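Local coordinates for protein arginyl-trna synthetase (Thermus thermophilus, PDB 1IQ0) that probably catalyses the ATP-dependent attachment of L-arginine to tRNA(Arg), releasing AMP and diphosphate, as a monomeric class I aminoacyl-tRNA synthetase, at residues R83-A86 / L87-A91; R186-D190 / P191-R195; K430-A433 / A434-V437; K448-P451 / K452-I455. One frame throughout, in Å; residues are numbered along the deposited sequence.

Contact 1. Residues R83-A86 / L87-A91; sequences RTEA and LLREA
Glu85 and Arg89, one helical turn apart, carry the ionic part of this contact. Their side chains run alongside each other in the same direction, and Arg89 NH2 donates to Glu85 OE1 over 2.8 Å. The oxygen offers its anti lone pair, the one facing away from OE2, and lies at the edge of the guanidinium, near its plane. The two flat groups are nevertheless turned 75° against each other, so a single N-H, not a two-pronged fork, makes the salt bridge. Glu85 has CG anti to its backbone N (chi1 179°) and is extended beyond it, which brings OE1 level with the bent end of Arg89.

The backbone bonds belong to the first turns of an alpha helix. Arg83 is the N-cap residue, and its O receives Leu87 N at 2.9 Å; Leu88 N, Arg89 N and Glu90 N then bond to Thr84 O, Glu85 O and Ala86 O in the same i to i+4 order.

Apolar contact is slight: Thr84 CG2 lies 3.9 Å from Leu88 CD1, the two side chains pointing the same way.

Outside the pair, Arg83 reaches Glu66 and Glu90 pairs with Arg93. Helix 84-92 follows strand 77-82 of the four-stranded antiparallel sheet, and its buried side, with Leu87, Leu88 and Ala91, packs on Ala506 of helix 500-509.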
loop_
_atom_site.group_PDB
_atom_site.type_symbol
_atom_site.label_atom_id
_atom_site.label_comp_id
_atom_site.label_asym_id
_atom_site.label_seq_id
_atom_site.Cartn_x
_atom_site.Cartn_y
_atom_site.Cartn_z
ATOM N N ARG A 83 0.418 5.589 -33.869
ATOM C CA ARG A 83 0.958 4.866 -35.007
ATOM C C ARG A 83 1.142 3.447 -34.477
ATOM O O ARG A 83 1.805 3.230 -33.459
ATOM C CB ARG A 83 2.308 5.438 -35.449
ATOM C CG ARG A 83 2.245 6.846 -36.018
ATOM C CD ARG A 83 3.516 7.156 -36.787
ATOM N NE ARG A 83 4.703 6.830 -36.007
ATOM C CZ ARG A 83 5.943 6.834 -36.486
ATOM N NH1 ARG A 83 6.165 7.152 -37.758
ATOM N NH2 ARG A 83 6.960 6.512 -35.695
ATOM N N THR A 84 0.539 2.484 -35.156
ATOM C CA THR A 84 0.625 1.096 -34.723
ATOM C C THR A 84 2.049 0.632 -34.414
ATOM O O THR A 84 2.289 0.024 -33.374
ATOM C CB THR A 84 -0.029 0.192 -35.767
ATOM O OG1 THR A 84 -1.410 0.565 -35.882
ATOM C CG2 THR A 84 0.065 -1.283 -35.359
ATOM N N GLU A 85 2.991 0.940 -35.301
ATOM C CA GLU A 85 4.381 0.544 -35.100
ATOM C C GLU A 85 4.953 1.104 -33.797
ATOM O O GLU A 85 5.546 0.368 -33.001
ATOM C CB GLU A 85 5.240 1.021 -36.268
ATOM C CG GLU A 85 6.710 0.671 -36.120
ATOM C CD GLU A 85 7.579 1.341 -37.166
ATOM O OE1 GLU A 85 8.801 1.086 -37.174
ATOM O OE2 GLU A 85 7.042 2.125 -37.978
ATOM N N ALA A 86 4.781 2.409 -33.588
ATOM C CA ALA A 86 5.285 3.062 -32.386
ATOM C C ALA A 86 4.615 2.467 -31.154
ATOM O O ALA A 86 5.255 2.257 -30.127
ATOM C CB ALA A 86 5.026 4.570 -32.454
ATOM N N LEU A 87 3.319 2.204 -31.270
ATOM C CA LEU A 87 2.547 1.616 -30.183
ATOM C C LEU A 87 3.165 0.261 -29.790
ATOM O O LEU A 87 3.458 0.011 -28.620
ATOM C CB LEU A 87 1.104 1.441 -30.647
ATOM C CG LEU A 87 0.004 0.990 -29.695
ATOM C CD1 LEU A 87 -1.331 1.239 -30.374
ATOM C CD2 LEU A 87 0.171 -0.485 -29.327
ATOM N N LEU A 88 3.375 -0.601 -30.779
ATOM C CA LEU A 88 3.962 -1.914 -30.531
ATOM C C LEU A 88 5.362 -1.793 -29.946
ATOM O O LEU A 88 5.705 -2.484 -28.990
ATOM C CB LEU A 88 4.028 -2.718 -31.828
ATOM C CG LEU A 88 2.682 -3.092 -32.442
ATOM C CD1 LEU A 88 2.872 -3.565 -33.887
ATOM C CD2 LEU A 88 2.042 -4.173 -31.585
ATOM N N ARG A 89 6.166 -0.909 -30.525
ATOM C CA ARG A 89 7.534 -0.702 -30.065
ATOM C C ARG A 89 7.553 -0.336 -28.582
ATOM O O ARG A 89 8.326 -0.902 -27.801
ATOM C CB ARG A 89 8.192 0.397 -30.900
ATOM C CG ARG A 89 9.706 0.405 -30.846
ATOM C CD ARG A 89 10.277 1.351 -31.892
ATOM N NE ARG A 89 9.885 0.970 -33.247
ATOM C CZ ARG A 89 10.256 -0.157 -33.850
ATOM N NH1 ARG A 89 11.035 -1.029 -33.223
ATOM N NH2 ARG A 89 9.842 -0.415 -35.083
ATOM N N GLU A 90 6.690 0.599 -28.193
ATOM C CA GLU A 90 6.603 1.029 -26.801
ATOM C C GLU A 90 6.076 -0.091 -25.898
ATOM O O GLU A 90 6.452 -0.177 -24.731
ATOM C CB GLU A 90 5.694 2.262 -26.688
ATOM C CG GLU A 90 5.259 2.622 -25.266
ATOM C CD GLU A 90 6.373 3.211 -24.394
ATOM O OE1 GLU A 90 6.107 3.468 -23.199
ATOM O OE2 GLU A 90 7.500 3.423 -24.894
ATOM N N ALA A 91 5.202 -0.945 -26.427
ATOM C CA ALA A 91 4.662 -2.043 -25.627
ATOM C C ALA A 91 5.731 -3.097 -25.366
ATOM O O ALA A 91 5.746 -3.734 -24.314
ATOM C CB ALA A 91 3.469 -2.686 -26.332
#

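Contact 2. Residues R186-D190 / P191-R195; sequences RLHQD and PEYER
A type I beta turn from Asp190 to Tyr193 reverses the chain just beyond helix 176-189, and the side chain of its first residue braces it. Tyr193 N closes the turn on Asp190 O at 3.1 Å, a bent bond (N-H...O 137°) whose donor stands above the carbonyl plane. Asp190 OD1 takes the straighter bond from Glu192 N at 2.9 Å, met on the anti side and 29° out of the carboxylate plane. This side-chain bond makes an Asx turn inside the beta turn, so Asp190 is bonded through both its carbonyl O and OD1. CG of Asp190 is anti to the backbone N, which directs the carboxylate along the turn toward that N-H; its OD2 is held by Tyr166.

The Tyr193 ring folds back on the helix end. Its CD1 meets Leu187 CG at 3.9 Å, the two side chains crossing at about a right angle. Against the His188 ring it lies obliquely, with centroids 4.5 Å apart and planes at 36°. Leu187 packs helix 176-189 against Phe161 and Ala162 of helix 154-165, and a hydrogen bond from Tyr193 OH to Glu158 ties the turn, which leads on to helix 197-208, to that same helix.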
loop_
_atom_site.group_PDB
_atom_site.type_symbol
_atom_site.label_atom_id
_atom_site.label_comp_id
_atom_site.label_asym_id
_atom_site.label_seq_id
_atom_site.Cartn_x
_atom_site.Cartn_y
_atom_site.Cartn_z
ATOM N N ARG A 186 -8.157 -15.566 28.673
ATOM C CA ARG A 186 -8.641 -16.079 29.947
ATOM C C ARG A 186 -8.890 -14.914 30.904
ATOM O O ARG A 186 -9.923 -14.862 31.573
ATOM C CB ARG A 186 -7.659 -17.060 30.592
ATOM C CG ARG A 186 -8.398 -18.028 31.506
ATOM C CD ARG A 186 -7.677 -18.375 32.791
ATOM N NE ARG A 186 -6.644 -19.381 32.606
ATOM C CZ ARG A 186 -6.212 -20.181 33.577
ATOM N NH1 ARG A 186 -6.736 -20.090 34.791
ATOM N NH2 ARG A 186 -5.250 -21.062 33.338
ATOM N N LEU A 187 -7.948 -13.974 30.952
ATOM C CA LEU A 187 -8.082 -12.809 31.822
ATOM C C LEU A 187 -9.404 -12.080 31.598
ATOM O O LEU A 187 -10.110 -11.756 32.557
ATOM C CB LEU A 187 -6.924 -11.826 31.600
ATOM C CG LEU A 187 -7.017 -10.520 32.408
ATOM C CD1 LEU A 187 -6.932 -10.834 33.895
ATOM C CD2 LEU A 187 -5.896 -9.561 32.004
ATOM N N HIS A 188 -9.743 -11.819 30.337
ATOM C CA HIS A 188 -10.984 -11.108 30.027
ATOM C C HIS A 188 -12.266 -11.920 30.170
ATOM O O HIS A 188 -13.361 -11.378 30.027
ATOM C CB HIS A 188 -10.923 -10.502 28.623
ATOM C CG HIS A 188 -10.270 -9.158 28.589
ATOM N ND1 HIS A 188 -8.901 -8.992 28.608
ATOM C CD2 HIS A 188 -10.798 -7.912 28.613
ATOM C CE1 HIS A 188 -8.617 -7.704 28.646
ATOM N NE2 HIS A 188 -9.751 -7.028 28.651
ATOM N N GLN A 189 -12.137 -13.213 30.440
ATOM C CA GLN A 189 -13.313 -14.054 30.630
ATOM C C GLN A 189 -13.425 -14.322 32.124
ATOM O O GLN A 189 -14.405 -14.898 32.594
ATOM C CB GLN A 189 -13.169 -15.386 29.883
ATOM C CG GLN A 189 -13.106 -15.260 28.372
ATOM C CD GLN A 189 -13.088 -16.609 27.676
ATOM O OE1 GLN A 189 -12.349 -17.514 28.066
ATOM N NE2 GLN A 189 -13.897 -16.747 26.634
ATOM N N ASP A 190 -12.406 -13.893 32.864
ATOM C CA ASP A 190 -12.375 -14.100 34.304
ATOM C C ASP A 190 -13.470 -13.292 34.996
ATOM O O ASP A 190 -13.573 -12.076 34.810
ATOM C CB ASP A 190 -11.009 -13.711 34.862
ATOM C CG ASP A 190 -10.793 -14.222 36.271
ATOM O OD1 ASP A 190 -11.748 -14.152 37.074
ATOM O OD2 ASP A 190 -9.671 -14.686 36.577
ATOM N N PRO A 191 -14.306 -13.964 35.806
ATOM C CA PRO A 191 -15.410 -13.335 36.543
ATOM C C PRO A 191 -14.959 -12.153 37.403
ATOM O O PRO A 191 -15.707 -11.190 37.592
ATOM C CB PRO A 191 -15.953 -14.484 37.393
ATOM C CG PRO A 191 -15.678 -15.683 36.549
ATOM C CD PRO A 191 -14.275 -15.416 36.058
ATOM N N GLU A 192 -13.734 -12.222 37.914
ATOM C CA GLU A 192 -13.221 -11.149 38.758
ATOM C C GLU A 192 -12.197 -10.252 38.065
ATOM O O GLU A 192 -11.246 -9.777 38.685
ATOM C CB GLU A 192 -12.636 -11.729 40.049
ATOM C CG GLU A 192 -11.417 -12.604 39.868
ATOM C CD GLU A 192 -11.021 -13.303 41.159
ATOM O OE1 GLU A 192 -9.872 -13.791 41.242
ATOM O OE2 GLU A 192 -11.864 -13.369 42.085
ATOM N N TYR A 193 -12.417 -10.015 36.775
ATOM C CA TYR A 193 -11.549 -9.164 35.973
ATOM C C TYR A 193 -11.444 -7.756 36.569
ATOM O O TYR A 193 -10.353 -7.191 36.653
ATOM C CB TYR A 193 -12.086 -9.086 34.537
ATOM C CG TYR A 193 -11.388 -8.062 33.669
ATOM C CD1 TYR A 193 -10.055 -8.224 33.290
ATOM C CD2 TYR A 193 -12.060 -6.916 33.246
ATOM C CE1 TYR A 193 -9.407 -7.265 32.505
ATOM C CE2 TYR A 193 -11.428 -5.955 32.467
ATOM C CZ TYR A 193 -10.099 -6.132 32.098
ATOM O OH TYR A 193 -9.478 -5.164 31.332
ATOM N N GLU A 194 -12.574 -7.189 36.985
ATOM C CA GLU A 194 -12.569 -5.845 37.571
ATOM C C GLU A 194 -11.743 -5.804 38.853
ATOM O O GLU A 194 -10.937 -4.899 39.063
ATOM C CB GLU A 194 -13.999 -5.387 37.866
ATOM C CG GLU A 194 -14.874 -5.282 36.626
ATOM C CD GLU A 194 -14.360 -4.254 35.630
ATOM O OE1 GLU A 194 -14.844 -4.245 34.478
ATOM O OE2 GLU A 194 -13.476 -3.450 35.998
ATOM N N ARG A 195 -11.935 -6.800 39.705
ATOM C CA ARG A 195 -11.210 -6.868 40.965
ATOM C C ARG A 195 -9.698 -6.964 40.752
ATOM O O ARG A 195 -8.916 -6.656 41.647
ATOM C CB ARG A 195 -11.705 -8.066 41.782
ATOM C CG ARG A 195 -11.030 -8.227 43.133
ATOM C CD ARG A 195 -11.733 -9.274 43.989
ATOM N NE ARG A 195 -11.076 -9.442 45.282
ATOM C CZ ARG A 195 -11.559 -10.176 46.281
ATOM N NH1 ARG A 195 -12.712 -10.813 46.144
ATOM N NH2 ARG A 195 -10.881 -10.275 47.416
#

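Contact 3. Residues K430-A433 / A434-V437; sequences KEEA and ARMV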
loop_
_atom_site.group_PDB
_atom_site.type_symbol
_atom_site.label_atom_id
_atom_site.label_comp_id
_atom_site.label_asym_id
_atom_site.label_seq_id
_atom_site.Cartn_x
_atom_site.Cartn_y
_atom_site.Cartn_z
ATOM N N LYS A 430 4.981 -28.992 -4.616
ATOM C CA LYS A 430 3.582 -28.616 -4.435
ATOM C C LYS A 430 3.350 -27.673 -3.261
ATOM O O LYS A 430 2.476 -26.810 -3.323
ATOM C CB LYS A 430 2.721 -29.869 -4.249
ATOM C CG LYS A 430 2.813 -30.870 -5.391
ATOM C CD LYS A 430 1.934 -32.085 -5.135
ATOM C CE LYS A 430 2.102 -33.135 -6.225
ATOM N NZ LYS A 430 1.782 -32.594 -7.576
ATOM N N GLU A 431 4.122 -27.838 -2.192
ATOM C CA GLU A 431 3.963 -26.990 -1.016
ATOM C C GLU A 431 4.301 -25.531 -1.322
ATOM O O GLU A 431 3.554 -24.623 -0.953
ATOM C CB GLU A 431 4.830 -27.495 0.137
ATOM C CG GLU A 431 4.583 -26.753 1.443
ATOM C CD GLU A 431 3.104 -26.678 1.801
ATOM O OE1 GLU A 431 2.470 -27.744 1.964
ATOM O OE2 GLU A 431 2.576 -25.550 1.916
ATOM N N GLU A 432 5.427 -25.307 -1.993
ATOM C CA GLU A 432 5.825 -23.956 -2.351
ATOM C C GLU A 432 4.759 -23.351 -3.268
ATOM O O GLU A 432 4.431 -22.167 -3.161
ATOM C CB GLU A 432 7.178 -23.966 -3.066
ATOM C CG GLU A 432 7.611 -22.594 -3.554
ATOM C CD GLU A 432 7.913 -21.629 -2.418
ATOM O OE1 GLU A 432 7.171 -21.617 -1.414
ATOM O OE2 GLU A 432 8.894 -20.869 -2.539
ATOM N N ALA A 433 4.213 -24.173 -4.161
ATOM C CA ALA A 433 3.177 -23.720 -5.085
ATOM C C ALA A 433 1.924 -23.310 -4.319
ATOM O O ALA A 433 1.306 -22.288 -4.624
ATOM C CB ALA A 433 2.835 -24.825 -6.077
ATOM N N ALA A 434 1.552 -24.114 -3.326
ATOM C CA ALA A 434 0.367 -23.824 -2.522
ATOM C C ALA A 434 0.565 -22.539 -1.712
ATOM O O ALA A 434 -0.354 -21.733 -1.587
ATOM C CB ALA A 434 0.062 -24.992 -1.589
ATOM N N ARG A 435 1.765 -22.353 -1.172
ATOM C CA ARG A 435 2.067 -21.159 -0.379
ATOM C C ARG A 435 1.890 -19.896 -1.219
ATOM O O ARG A 435 1.288 -18.915 -0.774
ATOM C CB ARG A 435 3.505 -21.210 0.147
ATOM C CG ARG A 435 3.860 -20.051 1.088
ATOM C CD ARG A 435 5.353 -20.011 1.400
ATOM N NE ARG A 435 6.143 -19.587 0.246
ATOM C CZ ARG A 435 6.157 -18.348 -0.237
ATOM N NH1 ARG A 435 5.426 -17.399 0.337
ATOM N NH2 ARG A 435 6.891 -18.057 -1.305
ATOM N N MET A 436 2.417 -19.926 -2.438
ATOM C CA MET A 436 2.332 -18.783 -3.334
ATOM C C MET A 436 0.900 -18.440 -3.688
ATOM O O MET A 436 0.527 -17.266 -3.715
ATOM C CB MET A 436 3.126 -19.047 -4.614
ATOM C CG MET A 436 4.620 -19.113 -4.390
ATOM S SD MET A 436 5.563 -19.061 -5.922
ATOM C CE MET A 436 7.236 -19.211 -5.270
ATOM N N VAL A 437 0.098 -19.465 -3.963
ATOM C CA VAL A 437 -1.299 -19.254 -4.318
ATOM C C VAL A 437 -2.104 -18.694 -3.144
ATOM O O VAL A 437 -2.905 -17.775 -3.318
ATOM C CB VAL A 437 -1.941 -20.566 -4.814
ATOM C CG1 VAL A 437 -3.412 -20.357 -5.109
ATOM C CG2 VAL A 437 -1.216 -21.045 -6.064
#
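From its CB, the Glu432 side chain leaves helix 430-448 with CG anti to the backbone N (chi1 176°), then bends at chi2, which folds the carboxylate toward the next turn. CG lies 3.8 Å from Met436 CE. Beyond it, CD sits at the edge of the Arg435 guanidinium, in its plane. At the tip, OE1 accepts Arg435 NE at 2.8 Å with an N-H...O angle of 158°, met on the syn side and somewhat out of the carboxylate plane; this salt bridge is a single bond, the two flat groups being 57° apart. OE2 lies between Met436 CE (3.6 Å) and Arg435 NH2 (3.7 Å), without a hydrogen bond to the latter.

Replacing Glu432 with an alanine would probably leave Arg435 NE without its mate and remove the carboxylate from beside the Met436 methyl.

Ala434 to Val437 donate to the carbonyls four residues earlier in regular alpha-helical bonds. Ala433 touches Val420 of helix 405-423, Glu431 forms a salt bridge with Arg417 there, and Met436 reaches Pro587 and Pro589. The charge on Glu432 is partly offset by Arg435 through one N-H, which would be expected to favour the ionised carboxylate and to restrain rotation of the arginine side chain.

Contact 4. Residues K448-P451 / K452-I455; sequences KTEP and KKQI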
loop_
_atom_site.group_PDB
_atom_site.type_symbol
_atom_site.label_atom_id
_atom_site.label_comp_id
_atom_site.label_asym_id
_atom_site.label_seq_id
_atom_site.Cartn_x
_atom_site.Cartn_y
_atom_site.Cartn_z
ATOM N N LYS A 448 -7.380 -5.154 -3.530
ATOM C CA LYS A 448 -8.128 -4.840 -4.749
ATOM C C LYS A 448 -9.324 -3.905 -4.519
ATOM O O LYS A 448 -9.771 -3.215 -5.440
ATOM C CB LYS A 448 -8.624 -6.120 -5.417
ATOM C CG LYS A 448 -9.850 -6.722 -4.772
ATOM C CD LYS A 448 -10.447 -7.819 -5.649
ATOM C CE LYS A 448 -11.697 -8.411 -5.016
ATOM N NZ LYS A 448 -12.255 -9.541 -5.809
ATOM N N THR A 449 -9.831 -3.880 -3.290
ATOM C CA THR A 449 -10.991 -3.059 -2.939
ATOM C C THR A 449 -10.605 -1.723 -2.305
ATOM O O THR A 449 -9.800 -1.686 -1.377
ATOM C CB THR A 449 -11.898 -3.820 -1.953
ATOM O OG1 THR A 449 -12.334 -5.046 -2.556
ATOM C CG2 THR A 449 -13.103 -2.979 -1.563
ATOM N N GLU A 450 -11.184 -0.635 -2.808
ATOM C CA GLU A 450 -10.921 0.704 -2.277
ATOM C C GLU A 450 -10.949 0.630 -0.761
ATOM O O GLU A 450 -11.858 0.034 -0.186
ATOM C CB GLU A 450 -12.003 1.685 -2.727
ATOM C CG GLU A 450 -12.279 1.700 -4.212
ATOM C CD GLU A 450 -13.380 2.677 -4.575
ATOM O OE1 GLU A 450 -13.869 2.622 -5.722
ATOM O OE2 GLU A 450 -13.750 3.502 -3.709
ATOM N N PRO A 451 -9.964 1.248 -0.093
ATOM C CA PRO A 451 -9.832 1.273 1.370
ATOM C C PRO A 451 -11.104 1.693 2.119
ATOM O O PRO A 451 -11.406 1.169 3.190
ATOM C CB PRO A 451 -8.684 2.262 1.596
ATOM C CG PRO A 451 -7.879 2.151 0.337
ATOM C CD PRO A 451 -8.948 2.115 -0.719
ATOM N N LYS A 452 -11.836 2.641 1.550
ATOM C CA LYS A 452 -13.067 3.143 2.159
ATOM C C LYS A 452 -14.194 2.111 2.160
ATOM O O LYS A 452 -15.179 2.254 2.886
ATOM C CB LYS A 452 -13.521 4.404 1.419
ATOM C CG LYS A 452 -12.547 5.571 1.555
ATOM C CD LYS A 452 -12.235 6.241 0.217
ATOM C CE LYS A 452 -11.279 5.411 -0.640
ATOM N NZ LYS A 452 -11.868 4.121 -1.081
ATOM N N LYS A 453 -14.050 1.075 1.340
ATOM C CA LYS A 453 -15.059 0.028 1.260
ATOM C C LYS A 453 -14.681 -1.166 2.122
ATOM O O LYS A 453 -13.507 -1.498 2.268
ATOM C CB LYS A 453 -15.256 -0.428 -0.189
ATOM C CG LYS A 453 -16.067 0.534 -1.048
ATOM C CD LYS A 453 -16.157 0.040 -2.491
ATOM C CE LYS A 453 -17.317 0.679 -3.245
ATOM N NZ LYS A 453 -17.275 2.164 -3.257
ATOM N N GLN A 454 -15.698 -1.800 2.691
ATOM C CA GLN A 454 -15.536 -2.969 3.546
ATOM C C GLN A 454 -15.223 -4.209 2.690
ATOM O O GLN A 454 -15.668 -4.308 1.546
ATOM C CB GLN A 454 -16.836 -3.179 4.322
ATOM C CG GLN A 454 -16.713 -3.904 5.640
ATOM C CD GLN A 454 -18.023 -3.897 6.410
ATOM O OE1 GLN A 454 -19.010 -4.506 5.989
ATOM N NE2 GLN A 454 -18.042 -3.197 7.538
ATOM N N ILE A 455 -14.457 -5.146 3.242
ATOM C CA ILE A 455 -14.113 -6.374 2.523
ATOM C C ILE A 455 -14.655 -7.609 3.246
ATOM O O ILE A 455 -14.663 -7.665 4.471
ATOM C CB ILE A 455 -12.579 -6.566 2.410
ATOM C CG1 ILE A 455 -11.951 -5.441 1.593
ATOM C CG2 ILE A 455 -12.268 -7.902 1.759
ATOM C CD1 ILE A 455 -10.438 -5.500 1.577
#
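Glu450 and Lys453 lie side by side and point the same way, while Lys452 curls back across Glu450 from the proline side. Bends at chi2, chi3 and chi4 bring Lys452 NZ round to Glu450 OE2 at 3.3 Å, a weak hydrogen bond within a salt bridge; the position of NZ is doubtful, since it also comes too close to the carbon Glu450 CB. Lys453 NZ is farther off, 3.8 Å from Glu450 OE2 in a long ion pair. Two ammonium groups thus share one carboxylate oxygen in a small salt-bridge network, which would be expected to favour the ionised carboxylate. An alanine at Glu450 would probably leave the two lysine ammonium groups without their shared, loosely held counter-charge.

The backbone under this network is a type I beta turn from Glu450 to Lys453, closed by Lys453 N to Glu450 O at 2.9 Å, with the donor above the carbonyl plane. It lies in the loop that leads from helix 430-448 to edge strand 455-457 of the large mixed sheet in the class I catalytic domain.

Thr449 faces the other arm of the loop with its methyl and CB. Its CG2 meets Lys453 CB at 3.6 Å, the side chains crossing at about a right angle. Its CB approaches Ile455 CG1 at 3.9 Å, and there the two side chains slide past each other in opposite directions. Buried Pro451 touches Leu128 of helix 120-138 and His526 of helix 525-544.

Overall arrangement
Contacts 1 to 4 follow one another along the chain, each a local arrangement, and none touches another. Contacts 1 and 2 are the most widely separated, with centres about 69 Å apart on opposite sides of the chain's centre. Contact 1 opens helix 84-92 just after the antiparallel sheet of the N-terminal region, whereas contact 2 takes in the end of helix 176-189 and the turn beyond it. Contacts 3 and 4 are closest, their centres about 26 Å apart, because helix 430-448 runs from contact 3 to the start of contact 4. Contact 4, its centre about 12 Å from that of the chain, leads into the mixed sheet. Helices of the anticodon-binding domain lie against contacts 1 and 4.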